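Local coordinates for cobalamin biosynthesis protein CobN (PDB 7C6O), which probably serves as the large, catalytic subunit of cobaltochelatase, an ATP-dependent complex that inserts cobalt into a corrin ring during cobalamin biosynthesis, at residues T190-Y196 against D245-V251; A210-I215 against C346-A350; G351-H356 against G582-L586; A357-Q361 against A814-R818. All coordinates share one frame; numbering follows the deposited sequence.

Contact 1: residues T190-Y196 against D245-V251; sequences TIAVLYY and DAMVVTV
L194 and V248 sit in a parallel beta ladder inside a seven-stranded mixed sheet, where strand 190-196 runs beside 246-249 with segment axes 4.6 Å apart. Along it A192 N donates to A246 O, V248 N to A192 O and L194 N to V248 O. The side chain of L194 leaves the sheet on the face it shares with M247 and V249: its CB rests 4.1 Å from V249 CG1, CG is 3.8 Å from M247 CE, and CD2 meets the same methyl at 3.7 Å. M247 is bent at its last torsion (chi3 59°), which carries CE to that leucine. I191 and V248 meet on the other face. At the start of the ladder T190 N binds D245 OD2 through the anti lone pair of that oxygen. At the far end L194 O accepts twice, from T250 N and from T250 OG1, the hydroxyl at 2.8 Å and on a lone pair; a water donates to T250 OG1 and accepts from Y196 N. The hydroxyl of Y196 bonds to L252 N, and V251 CG1 lies over the face of the Y196 ring, 3.5 Å from its centroid and 10° off the normal.

Contact 2: residues A210-I215 against C346-A350; sequences ALCRAI and CARVA
A214 and A350 meet methyl to methyl where helix 206-217 crosses helix 343-361, their CB atoms 3.7 Å apart. Small side chains let the backbones come close: the two segment axes approach to 8.3 Å at a crossing angle of -59°. The touching residues are spaced by four on both sides, A210 and A214 against C346 and A350, as expected for ridges of i to i+4 spacing, and the angle is consistent with ridges-into-grooves packing. A214 CB points at the other helix and reaches C346 O at 3.5 Å. In the reverse direction A350 CB bears on the backbone, 3.5 Å from A214 C, and also meets I215 CG1 at 3.8 Å.

The longer side chains flank this centre. L211 has its CG anti to the backbone N (chi1 -175°), which swings the branch alongside helix 343-361; CD1 then touches C346 O at 3.7 Å and V349 CG1 at 4.1 Å. The leucine and valine side chains lie roughly perpendicular. Near the start of both segments the thiol of C346 lies beside the methyl of A210, with SG 4.0 Å from A210 CB. The side chains that meet are all apolar, and the one oxygen they press on, C346 O, is already bonded to A350 N within its own helix.

Both helices belong to the same side of the seven-stranded sheet: L211 and I215 also pack on V193 of strand 190-196, L211 and C346 on F326 of strand 321-331, and A210 and C346 on A341 of strand 337-341.

Contact 3: residues G351-H356 against G582-L586; sequences GLAVRH and GDLPL
The turn that leads from helix 576-581 into strand 586-591 lies against helix 343-361, with D583 and P585 touching R355 and H356. R355 bends at its second torsion (chi2 -90°), folding the guanidinium over D583, whose CB sits above the centre of that flat group, 3.8 Å from CZ. The guanidinium and carboxylate planes stand 86° apart. R355 NH2 and D583 OD2 remain 4.4 Å from each other with no N-H aimed at the oxygen, so they interact as charges alone, while a water accepts from R355 NE and donates to D583 OD2. Direct salt bridges go elsewhere: R355 NH1 to D540, D583 OD1 to R348, two turns before R355 on helix 343-361. L584 CD2 fills in at the guanidinium edge, 3.7 Å from R355 NH1. Lacking a side chain, G351 admits the carboxylate, its CA 3.5 Å from D583 OD2.

H356 is held by ND1, which donates to L352 O at 2.7 Å and 162° in the ring plane and fixes the ring's rotation. P585 CB then lies over one ring face, 3.9 Å from the centroid, a CH-pi contact. NE2 shares a water with L586 N. G582, with positive phi, terminates the short helix, and the turn delivers the chain to a strand parallel to 551-555, the closing connection of a beta-alpha-beta crossover.

Contact 4: residues A357-Q361 against A814-R818; sequences ARLRQ and ALDGR
R360 reaches across from helix 343-361 to the backbone at the end of helix 807-815, gripping two successive carbonyls with the edge of its guanidinium. NE donates to D816 O at 3.0 Å, close to the guanidinium plane, and NH2 donates to G817 O at 2.8 Å and 161°, although this donor stands well above the carbonyl plane. Bends at chi2 (78°) and chi3 bring the group to these oxygens. One face of it is covered by R818, whose guanidinium stacks on it with centres 4.3 Å apart and planes at 22°. This pairing of like charges probably depends on D280, which takes R818 NH1 on OD2 and R360 NH2 on its backbone O.

Beside this polar grip L359 packs on the same helix end: its CB is 3.5 Å from L815 O and 3.6 Å from G817 N, and CD1 is 3.7 Å from A814 O. Further out, K367 NZ ties the two segments by donating to both L815 O and L359 O. Positioning the carbonyls that R360 uses is the turn itself: G817 has positive phi, and its N to A814 O bond is one of two back into the last turn, a Schellman motif.

Overall arrangement
Helix 343-361 joins the set: its successive segments 346-350, 351-356 and 357-361 serve contacts 2, 3 and 4, and the same helix packs on the strands of contact 1 through A353 and A357. Neighbouring centres are close, about 11 Å between contacts 1 and 2, 12 Å between 2 and 3, and 10 Å between 3 and 4, while 2 and 4 lie about 19 Å apart without touching. Along the chain contacts 1 and 2 interleave, as do 3 and 4, whereas 1 closes before 3 and 4 open. The partners fall ever later, from helix 206-217 to 582-586 and then 814-818. A single helix thus binds the seven-stranded sheet to regions hundreds of residues further on.

Contact 1: residues T190-Y196 against D245-V251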
loop_
_atom_site.group_PDB
_atom_site.type_symbol
_atom_site.label_atom_id
_atom_site.label_comp_id
_atom_site.label_asym_id
_atom_site.label_seq_id
_atom_site.Cartn_x
_atom_site.Cartn_y
_atom_site.Cartn_z
ATOM N N THR A 190 26.655 5.786 -16.660
ATOM C CA THR A 190 26.694 7.125 -16.088
ATOM C C THR A 190 25.485 7.313 -15.179
ATOM O O THR A 190 24.340 7.207 -15.632
ATOM C CB THR A 190 26.713 8.181 -17.190
ATOM O OG1 THR A 190 27.920 8.049 -17.950
ATOM C CG2 THR A 190 26.646 9.577 -16.594
ATOM N N ILE A 191 25.740 7.589 -13.903
ATOM C CA ILE A 191 24.697 7.725 -12.894
ATOM C C ILE A 191 24.651 9.185 -12.468
ATOM O O ILE A 191 25.575 9.679 -11.811
ATOM C CB ILE A 191 24.945 6.806 -11.689
ATOM C CG1 ILE A 191 25.150 5.361 -12.148
ATOM C CG2 ILE A 191 23.795 6.908 -10.695
ATOM C CD1 ILE A 191 23.992 4.791 -12.942
ATOM N N ALA A 192 23.580 9.880 -12.838
ATOM C CA ALA A 192 23.407 11.253 -12.388
ATOM C C ALA A 192 22.972 11.275 -10.927
ATOM O O ALA A 192 22.223 10.405 -10.475
ATOM C CB ALA A 192 22.377 11.974 -13.257
ATOM N N VAL A 193 23.463 12.264 -10.184
ATOM C CA VAL A 193 23.056 12.499 -8.800
ATOM C C VAL A 193 22.514 13.921 -8.717
ATOM O O VAL A 193 23.270 14.890 -8.863
ATOM C CB VAL A 193 24.210 12.288 -7.811
ATOM C CG1 VAL A 193 23.731 12.514 -6.380
ATOM C CG2 VAL A 193 24.783 10.889 -7.967
ATOM N N LEU A 194 21.210 14.049 -8.475
ATOM C CA LEU A 194 20.532 15.341 -8.466
ATOM C C LEU A 194 20.327 15.800 -7.028
ATOM O O LEU A 194 19.676 15.108 -6.237
ATOM C CB LEU A 194 19.189 15.259 -9.193
ATOM C CG LEU A 194 19.158 15.495 -10.707
ATOM C CD1 LEU A 194 19.441 16.955 -11.036
ATOM C CD2 LEU A 194 20.134 14.578 -11.433
ATOM N N TYR A 195 20.873 16.969 -6.692
ATOM C CA TYR A 195 20.730 17.526 -5.356
ATOM C C TYR A 195 20.391 19.008 -5.453
ATOM O O TYR A 195 20.428 19.611 -6.527
ATOM C CB TYR A 195 21.993 17.299 -4.509
ATOM C CG TYR A 195 23.242 18.001 -4.998
ATOM C CD1 TYR A 195 23.953 17.517 -6.088
ATOM C CD2 TYR A 195 23.727 19.130 -4.346
ATOM C CE1 TYR A 195 25.103 18.149 -6.530
ATOM C CE2 TYR A 195 24.876 19.769 -4.780
ATOM C CZ TYR A 195 25.562 19.274 -5.872
ATOM O OH TYR A 195 26.707 19.904 -6.310
ATOM N N TYR A 196 20.051 19.594 -4.308
ATOM C CA TYR A 196 19.523 20.949 -4.279
ATOM C C TYR A 196 20.628 21.992 -4.393
ATOM O O TYR A 196 21.712 21.847 -3.817
ATOM C CB TYR A 196 18.716 21.176 -3.001
ATOM C CG TYR A 196 17.266 20.780 -3.145
ATOM C CD1 TYR A 196 16.507 21.240 -4.215
ATOM C CD2 TYR A 196 16.659 19.933 -2.226
ATOM C CE1 TYR A 196 15.179 20.878 -4.360
ATOM C CE2 TYR A 196 15.333 19.563 -2.364
ATOM C CZ TYR A 196 14.599 20.040 -3.431
ATOM O OH TYR A 196 13.279 19.677 -3.576
ATOM N N ASP A 245 22.588 7.280 -17.731
ATOM C CA ASP A 245 21.910 5.999 -17.867
ATOM C C ASP A 245 20.920 5.741 -16.739
ATOM O O ASP A 245 20.044 4.881 -16.882
ATOM C CB ASP A 245 22.940 4.870 -17.922
ATOM C CG ASP A 245 23.888 5.020 -19.090
ATOM O OD1 ASP A 245 23.401 5.062 -20.241
ATOM O OD2 ASP A 245 25.113 5.122 -18.862
ATOM N N ALA A 246 21.043 6.465 -15.631
ATOM C CA ALA A 246 20.093 6.406 -14.532
ATOM C C ALA A 246 20.314 7.637 -13.665
ATOM O O ALA A 246 21.381 8.256 -13.702
ATOM C CB ALA A 246 20.247 5.121 -13.709
ATOM N N MET A 247 19.291 7.986 -12.887
ATOM C CA MET A 247 19.321 9.156 -12.018
ATOM C C MET A 247 19.008 8.747 -10.588
ATOM O O MET A 247 17.995 8.084 -10.340
ATOM C CB MET A 247 18.300 10.211 -12.449
ATOM C CG MET A 247 18.530 10.852 -13.794
ATOM S SD MET A 247 17.109 11.884 -14.215
ATOM C CE MET A 247 17.115 13.023 -12.832
ATOM N N VAL A 248 19.858 9.159 -9.653
ATOM C CA VAL A 248 19.525 9.157 -8.232
ATOM C C VAL A 248 19.163 10.585 -7.850
ATOM O O VAL A 248 19.979 11.501 -7.997
ATOM C CB VAL A 248 20.685 8.635 -7.371
ATOM C CG1 VAL A 248 20.291 8.658 -5.905
ATOM C CG2 VAL A 248 21.078 7.227 -7.794
ATOM N N VAL A 249 17.941 10.786 -7.365
ATOM C CA VAL A 249 17.443 12.118 -7.048
ATOM C C VAL A 249 17.290 12.244 -5.540
ATOM O O VAL A 249 16.897 11.290 -4.858
ATOM C CB VAL A 249 16.117 12.427 -7.773
ATOM C CG1 VAL A 249 16.321 12.363 -9.277
ATOM C CG2 VAL A 249 15.016 11.470 -7.337
ATOM N N THR A 250 17.629 13.422 -5.020
ATOM C CA THR A 250 17.440 13.745 -3.610
ATOM C C THR A 250 16.539 14.961 -3.442
ATOM O O THR A 250 16.528 15.584 -2.375
ATOM C CB THR A 250 18.786 13.977 -2.919
ATOM O OG1 THR A 250 19.413 15.146 -3.459
ATOM C CG2 THR A 250 19.705 12.783 -3.130
ATOM N N VAL A 251 15.782 15.308 -4.478
ATOM C CA VAL A 251 14.903 16.466 -4.459
ATOM C C VAL A 251 13.452 15.991 -4.430
ATOM O O VAL A 251 13.153 14.813 -4.619
ATOM C CB VAL A 251 15.162 17.397 -5.660
ATOM C CG1 VAL A 251 16.604 17.882 -5.645
ATOM C CG2 VAL A 251 14.854 16.670 -6.963
HETATM O O HOH W 1 19.606 17.544 -2.060
#

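Contact 2: residues A210-I215 against C346-A350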
loop_
_atom_site.group_PDB
_atom_site.type_symbol
_atom_site.label_atom_id
_atom_site.label_comp_id
_atom_site.label_asym_id
_atom_site.label_seq_id
_atom_site.Cartn_x
_atom_site.Cartn_y
_atom_site.Cartn_z
ATOM N N ALA A 210 30.095 11.421 -1.155
ATOM C CA ALA A 210 30.107 10.037 -0.695
ATOM C C ALA A 210 29.336 9.133 -1.646
ATOM O O ALA A 210 29.776 8.017 -1.945
ATOM C CB ALA A 210 29.532 9.949 0.716
ATOM N N LEU A 211 28.181 9.596 -2.131
ATOM C CA LEU A 211 27.420 8.798 -3.085
ATOM C C LEU A 211 28.171 8.660 -4.402
ATOM O O LEU A 211 28.147 7.591 -5.027
ATOM C CB LEU A 211 26.039 9.414 -3.312
ATOM C CG LEU A 211 25.100 8.588 -4.197
ATOM C CD1 LEU A 211 25.019 7.151 -3.692
ATOM C CD2 LEU A 211 23.715 9.213 -4.261
ATOM N N CYS A 212 28.853 9.725 -4.836
ATOM C CA CYS A 212 29.663 9.640 -6.048
ATOM C C CYS A 212 30.772 8.605 -5.902
ATOM O O CYS A 212 31.036 7.833 -6.831
ATOM C CB CYS A 212 30.252 11.010 -6.390
ATOM S SG CYS A 212 29.061 12.209 -7.027
ATOM N N ARG A 213 31.437 8.574 -4.743
ATOM C CA ARG A 213 32.485 7.581 -4.526
ATOM C C ARG A 213 31.916 6.166 -4.513
ATOM O O ARG A 213 32.551 5.231 -5.014
ATOM C CB ARG A 213 33.229 7.878 -3.225
ATOM C CG ARG A 213 34.054 9.154 -3.275
ATOM C CD ARG A 213 34.834 9.374 -1.995
ATOM N NE ARG A 213 35.570 10.635 -2.032
ATOM C CZ ARG A 213 36.354 11.074 -1.052
ATOM N NH1 ARG A 213 36.510 10.352 0.050
ATOM N NH2 ARG A 213 36.982 12.235 -1.176
ATOM N N ALA A 214 30.715 5.990 -3.955
ATOM C CA ALA A 214 30.082 4.675 -3.978
ATOM C C ALA A 214 29.737 4.255 -5.401
ATOM O O ALA A 214 29.840 3.072 -5.748
ATOM C CB ALA A 214 28.830 4.678 -3.099
ATOM N N ILE A 215 29.320 5.210 -6.237
ATOM C CA ILE A 215 29.045 4.915 -7.642
ATOM C C ILE A 215 30.316 4.462 -8.348
ATOM O O ILE A 215 30.305 3.499 -9.126
ATOM C CB ILE A 215 28.420 6.144 -8.327
ATOM C CG1 ILE A 215 27.005 6.383 -7.795
ATOM C CG2 ILE A 215 28.421 5.981 -9.842
ATOM C CD1 ILE A 215 26.435 7.731 -8.179
ATOM N N CYS A 346 25.266 4.243 1.093
ATOM C CA CYS A 346 25.658 4.787 -0.203
ATOM C C CYS A 346 25.918 3.669 -1.202
ATOM O O CYS A 346 25.560 3.781 -2.380
ATOM C CB CYS A 346 26.901 5.666 -0.059
ATOM S SG CYS A 346 26.595 7.306 0.628
ATOM N N ALA A 347 26.534 2.577 -0.743
ATOM C CA ALA A 347 26.807 1.448 -1.625
ATOM C C ALA A 347 25.518 0.791 -2.103
ATOM O O ALA A 347 25.428 0.356 -3.257
ATOM C CB ALA A 347 27.698 0.431 -0.910
ATOM N N ARG A 348 24.510 0.710 -1.232
ATOM C CA ARG A 348 23.233 0.129 -1.637
ATOM C C ARG A 348 22.540 1.000 -2.678
ATOM O O ARG A 348 22.030 0.494 -3.683
ATOM C CB ARG A 348 22.334 -0.076 -0.418
ATOM C CG ARG A 348 20.917 -0.523 -0.759
ATOM C CD ARG A 348 20.865 -1.970 -1.246
ATOM N NE ARG A 348 21.162 -2.924 -0.179
ATOM C CZ ARG A 348 22.237 -3.705 -0.142
ATOM N NH1 ARG A 348 23.128 -3.665 -1.124
ATOM N NH2 ARG A 348 22.420 -4.537 0.876
ATOM N N VAL A 349 22.508 2.317 -2.454
ATOM C CA VAL A 349 21.903 3.219 -3.432
ATOM C C VAL A 349 22.685 3.184 -4.738
ATOM O O VAL A 349 22.108 3.074 -5.826
ATOM C CB VAL A 349 21.815 4.649 -2.870
ATOM C CG1 VAL A 349 21.271 5.595 -3.933
ATOM C CG2 VAL A 349 20.940 4.684 -1.628
ATOM N N ALA A 350 24.015 3.277 -4.647
ATOM C CA ALA A 350 24.847 3.227 -5.846
ATOM C C ALA A 350 24.700 1.892 -6.563
ATOM O O ALA A 350 24.597 1.849 -7.795
ATOM C CB ALA A 350 26.310 3.478 -5.483
#

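Contact 3: residues G351-H356 against G582-L586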
loop_
_atom_site.group_PDB
_atom_site.type_symbol
_atom_site.label_atom_id
_atom_site.label_comp_id
_atom_site.label_asym_id
_atom_site.label_seq_id
_atom_site.Cartn_x
_atom_site.Cartn_y
_atom_site.Cartn_z
ATOM N N GLY A 351 24.690 0.791 -5.808
ATOM C CA GLY A 351 24.536 -0.516 -6.427
ATOM C C GLY A 351 23.206 -0.662 -7.138
ATOM O O GLY A 351 23.146 -1.132 -8.276
ATOM N N LEU A 352 22.121 -0.248 -6.478
ATOM C CA LEU A 352 20.807 -0.292 -7.113
ATOM C C LEU A 352 20.782 0.528 -8.396
ATOM O O LEU A 352 20.231 0.088 -9.411
ATOM C CB LEU A 352 19.737 0.207 -6.144
ATOM C CG LEU A 352 19.350 -0.736 -5.004
ATOM C CD1 LEU A 352 18.520 0.005 -3.963
ATOM C CD2 LEU A 352 18.580 -1.926 -5.551
ATOM N N ALA A 353 21.374 1.725 -8.370
ATOM C CA ALA A 353 21.366 2.573 -9.558
ATOM C C ALA A 353 22.142 1.930 -10.701
ATOM O O ALA A 353 21.684 1.933 -11.850
ATOM C CB ALA A 353 21.941 3.950 -9.226
ATOM N N VAL A 354 23.317 1.370 -10.404
ATOM C CA VAL A 354 24.144 0.769 -11.448
ATOM C C VAL A 354 23.472 -0.473 -12.021
ATOM O O VAL A 354 23.454 -0.675 -13.240
ATOM C CB VAL A 354 25.550 0.456 -10.900
ATOM C CG1 VAL A 354 26.333 -0.416 -11.877
ATOM C CG2 VAL A 354 26.307 1.747 -10.624
ATOM N N ARG A 355 22.903 -1.320 -11.156
ATOM C CA ARG A 355 22.249 -2.538 -11.630
ATOM C C ARG A 355 21.068 -2.217 -12.539
ATOM O O ARG A 355 20.838 -2.911 -13.536
ATOM C CB ARG A 355 21.786 -3.390 -10.445
ATOM C CG ARG A 355 22.894 -3.886 -9.525
ATOM C CD ARG A 355 23.454 -5.231 -9.941
ATOM N NE ARG A 355 24.271 -5.814 -8.878
ATOM C CZ ARG A 355 23.920 -6.876 -8.156
ATOM N NH1 ARG A 355 22.770 -7.490 -8.390
ATOM N NH2 ARG A 355 24.729 -7.330 -7.207
ATOM N N HIS A 356 20.300 -1.175 -12.208
ATOM C CA HIS A 356 19.185 -0.792 -13.071
ATOM C C HIS A 356 19.684 -0.211 -14.387
ATOM O O HIS A 356 19.121 -0.494 -15.450
ATOM C CB HIS A 356 18.272 0.205 -12.354
ATOM C CG HIS A 356 17.340 -0.428 -11.367
ATOM N ND1 HIS A 356 17.716 -0.734 -10.077
ATOM C CD2 HIS A 356 16.047 -0.814 -11.483
ATOM C CE1 HIS A 356 16.694 -1.278 -9.440
ATOM N NE2 HIS A 356 15.670 -1.338 -10.271
ATOM N N GLY A 582 19.202 -7.275 -1.567
ATOM C CA GLY A 582 20.419 -6.583 -1.972
ATOM C C GLY A 582 20.166 -5.570 -3.072
ATOM O O GLY A 582 19.189 -4.815 -3.046
ATOM N N ASP A 583 21.061 -5.555 -4.061
ATOM C CA ASP A 583 20.981 -4.642 -5.194
ATOM C C ASP A 583 20.127 -5.173 -6.341
ATOM O O ASP A 583 20.053 -4.520 -7.389
ATOM C CB ASP A 583 22.386 -4.331 -5.730
ATOM C CG ASP A 583 23.250 -3.584 -4.731
ATOM O OD1 ASP A 583 22.695 -2.898 -3.849
ATOM O OD2 ASP A 583 24.491 -3.678 -4.840
ATOM N N LEU A 584 19.483 -6.322 -6.179
ATOM C CA LEU A 584 18.771 -6.955 -7.291
ATOM C C LEU A 584 17.574 -6.125 -7.735
ATOM O O LEU A 584 16.696 -5.830 -6.911
ATOM C CB LEU A 584 18.305 -8.352 -6.893
ATOM C CG LEU A 584 19.349 -9.461 -6.827
ATOM C CD1 LEU A 584 18.758 -10.681 -6.142
ATOM C CD2 LEU A 584 19.837 -9.813 -8.225
ATOM N N PRO A 585 17.491 -5.730 -9.006
ATOM C CA PRO A 585 16.265 -5.089 -9.495
ATOM C C PRO A 585 15.082 -6.035 -9.363
ATOM O O PRO A 585 15.190 -7.235 -9.622
ATOM C CB PRO A 585 16.584 -4.782 -10.964
ATOM C CG PRO A 585 18.088 -4.746 -11.028
ATOM C CD PRO A 585 18.544 -5.776 -10.035
ATOM N N LEU A 586 13.946 -5.485 -8.939
ATOM C CA LEU A 586 12.732 -6.261 -8.711
ATOM C C LEU A 586 11.601 -5.681 -9.548
ATOM O O LEU A 586 11.228 -4.514 -9.378
ATOM C CB LEU A 586 12.358 -6.273 -7.226
ATOM C CG LEU A 586 11.043 -6.954 -6.830
ATOM C CD1 LEU A 586 11.039 -8.421 -7.236
ATOM C CD2 LEU A 586 10.783 -6.807 -5.330
HETATM O O HOH W 2 26.002 -4.626 -6.806
HETATM O O HOH W 3 13.823 -2.547 -8.736
HETATM O O HOH W 4 13.341 -3.226 -11.524
#

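Contact 4: residues A357-Q361 against A814-R818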
loop_
_atom_site.group_PDB
_atom_site.type_symbol
_atom_site.label_atom_id
_atom_site.label_comp_id
_atom_site.label_asym_id
_atom_site.label_seq_id
_atom_site.Cartn_x
_atom_site.Cartn_y
_atom_site.Cartn_z
ATOM N N ALA A 357 20.742 0.601 -14.337
ATOM C CA ALA A 357 21.313 1.136 -15.568
ATOM C C ALA A 357 21.942 0.036 -16.411
ATOM O O ALA A 357 21.882 0.090 -17.646
ATOM C CB ALA A 357 22.345 2.216 -15.240
ATOM N N ARG A 358 22.534 -0.971 -15.762
ATOM C CA ARG A 358 23.163 -2.072 -16.484
ATOM C C ARG A 358 22.164 -2.822 -17.354
ATOM O O ARG A 358 22.545 -3.399 -18.380
ATOM C CB ARG A 358 23.825 -3.026 -15.487
ATOM C CG ARG A 358 24.429 -4.287 -16.095
ATOM C CD ARG A 358 25.869 -4.069 -16.534
ATOM N NE ARG A 358 26.464 -5.293 -17.065
ATOM C CZ ARG A 358 26.873 -5.446 -18.320
ATOM N NH1 ARG A 358 26.769 -4.445 -19.183
ATOM N NH2 ARG A 358 27.400 -6.599 -18.710
ATOM N N LEU A 359 20.883 -2.820 -16.970
ATOM C CA LEU A 359 19.879 -3.580 -17.710
ATOM C C LEU A 359 19.795 -3.133 -19.164
ATOM O O LEU A 359 19.562 -3.951 -20.061
ATOM C CB LEU A 359 18.514 -3.446 -17.036
ATOM C CG LEU A 359 18.362 -4.091 -15.658
ATOM C CD1 LEU A 359 17.013 -3.736 -15.048
ATOM C CD2 LEU A 359 18.532 -5.603 -15.758
ATOM N N ARG A 360 19.982 -1.838 -19.418
ATOM C CA ARG A 360 19.921 -1.346 -20.791
ATOM C C ARG A 360 21.084 -1.871 -21.623
ATOM O O ARG A 360 20.969 -1.981 -22.849
ATOM C CB ARG A 360 19.906 0.180 -20.802
ATOM C CG ARG A 360 19.582 0.801 -22.154
ATOM C CD ARG A 360 18.093 0.739 -22.449
ATOM N NE ARG A 360 17.325 1.403 -21.398
ATOM C CZ ARG A 360 17.087 2.710 -21.359
ATOM N NH1 ARG A 360 17.549 3.502 -22.319
ATOM N NH2 ARG A 360 16.384 3.228 -20.360
ATOM N N GLN A 361 22.193 -2.220 -20.976
ATOM C CA GLN A 361 23.398 -2.641 -21.677
ATOM C C GLN A 361 23.414 -4.124 -22.022
ATOM O O GLN A 361 24.208 -4.535 -22.875
ATOM C CB GLN A 361 24.638 -2.316 -20.838
ATOM C CG GLN A 361 24.793 -0.846 -20.478
ATOM C CD GLN A 361 25.964 -0.602 -19.539
ATOM O OE1 GLN A 361 26.611 -1.545 -19.074
ATOM N NE2 GLN A 361 26.242 0.666 -19.255
ATOM N N ALA A 814 10.781 -2.935 -18.467
ATOM C CA ALA A 814 11.415 -2.841 -17.157
ATOM C C ALA A 814 12.668 -3.702 -17.089
ATOM O O ALA A 814 13.676 -3.295 -16.496
ATOM C CB ALA A 814 10.423 -3.241 -16.065
ATOM N N LEU A 815 12.626 -4.895 -17.693
ATOM C CA LEU A 815 13.813 -5.740 -17.774
ATOM C C LEU A 815 14.915 -5.088 -18.593
ATOM O O LEU A 815 16.086 -5.457 -18.445
ATOM C CB LEU A 815 13.451 -7.098 -18.374
ATOM C CG LEU A 815 12.695 -8.070 -17.469
ATOM C CD1 LEU A 815 12.088 -9.201 -18.286
ATOM C CD2 LEU A 815 13.627 -8.622 -16.400
ATOM N N ASP A 816 14.560 -4.134 -19.452
ATOM C CA ASP A 816 15.506 -3.368 -20.247
ATOM C C ASP A 816 15.935 -2.078 -19.564
ATOM O O ASP A 816 16.644 -1.274 -20.176
ATOM C CB ASP A 816 14.897 -3.044 -21.610
ATOM C CG ASP A 816 15.708 -3.598 -22.751
ATOM O OD1 ASP A 816 15.649 -4.825 -22.976
ATOM O OD2 ASP A 816 16.404 -2.805 -23.419
ATOM N N GLY A 817 15.508 -1.855 -18.325
ATOM C CA GLY A 817 15.895 -0.657 -17.609
ATOM C C GLY A 817 15.301 0.623 -18.152
ATOM O O GLY A 817 15.922 1.683 -18.038
ATOM N N ARG A 818 14.119 0.556 -18.751
ATOM C CA ARG A 818 13.463 1.757 -19.239
ATOM C C ARG A 818 12.560 2.336 -18.156
ATOM O O ARG A 818 12.244 1.679 -17.161
ATOM C CB ARG A 818 12.667 1.451 -20.505
ATOM C CG ARG A 818 13.518 0.794 -21.580
ATOM C CD ARG A 818 12.956 1.011 -22.968
ATOM N NE ARG A 818 13.873 0.540 -24.003
ATOM C CZ ARG A 818 14.725 1.320 -24.662
ATOM N NH1 ARG A 818 14.780 2.620 -24.399
ATOM N NH2 ARG A 818 15.520 0.802 -25.588
#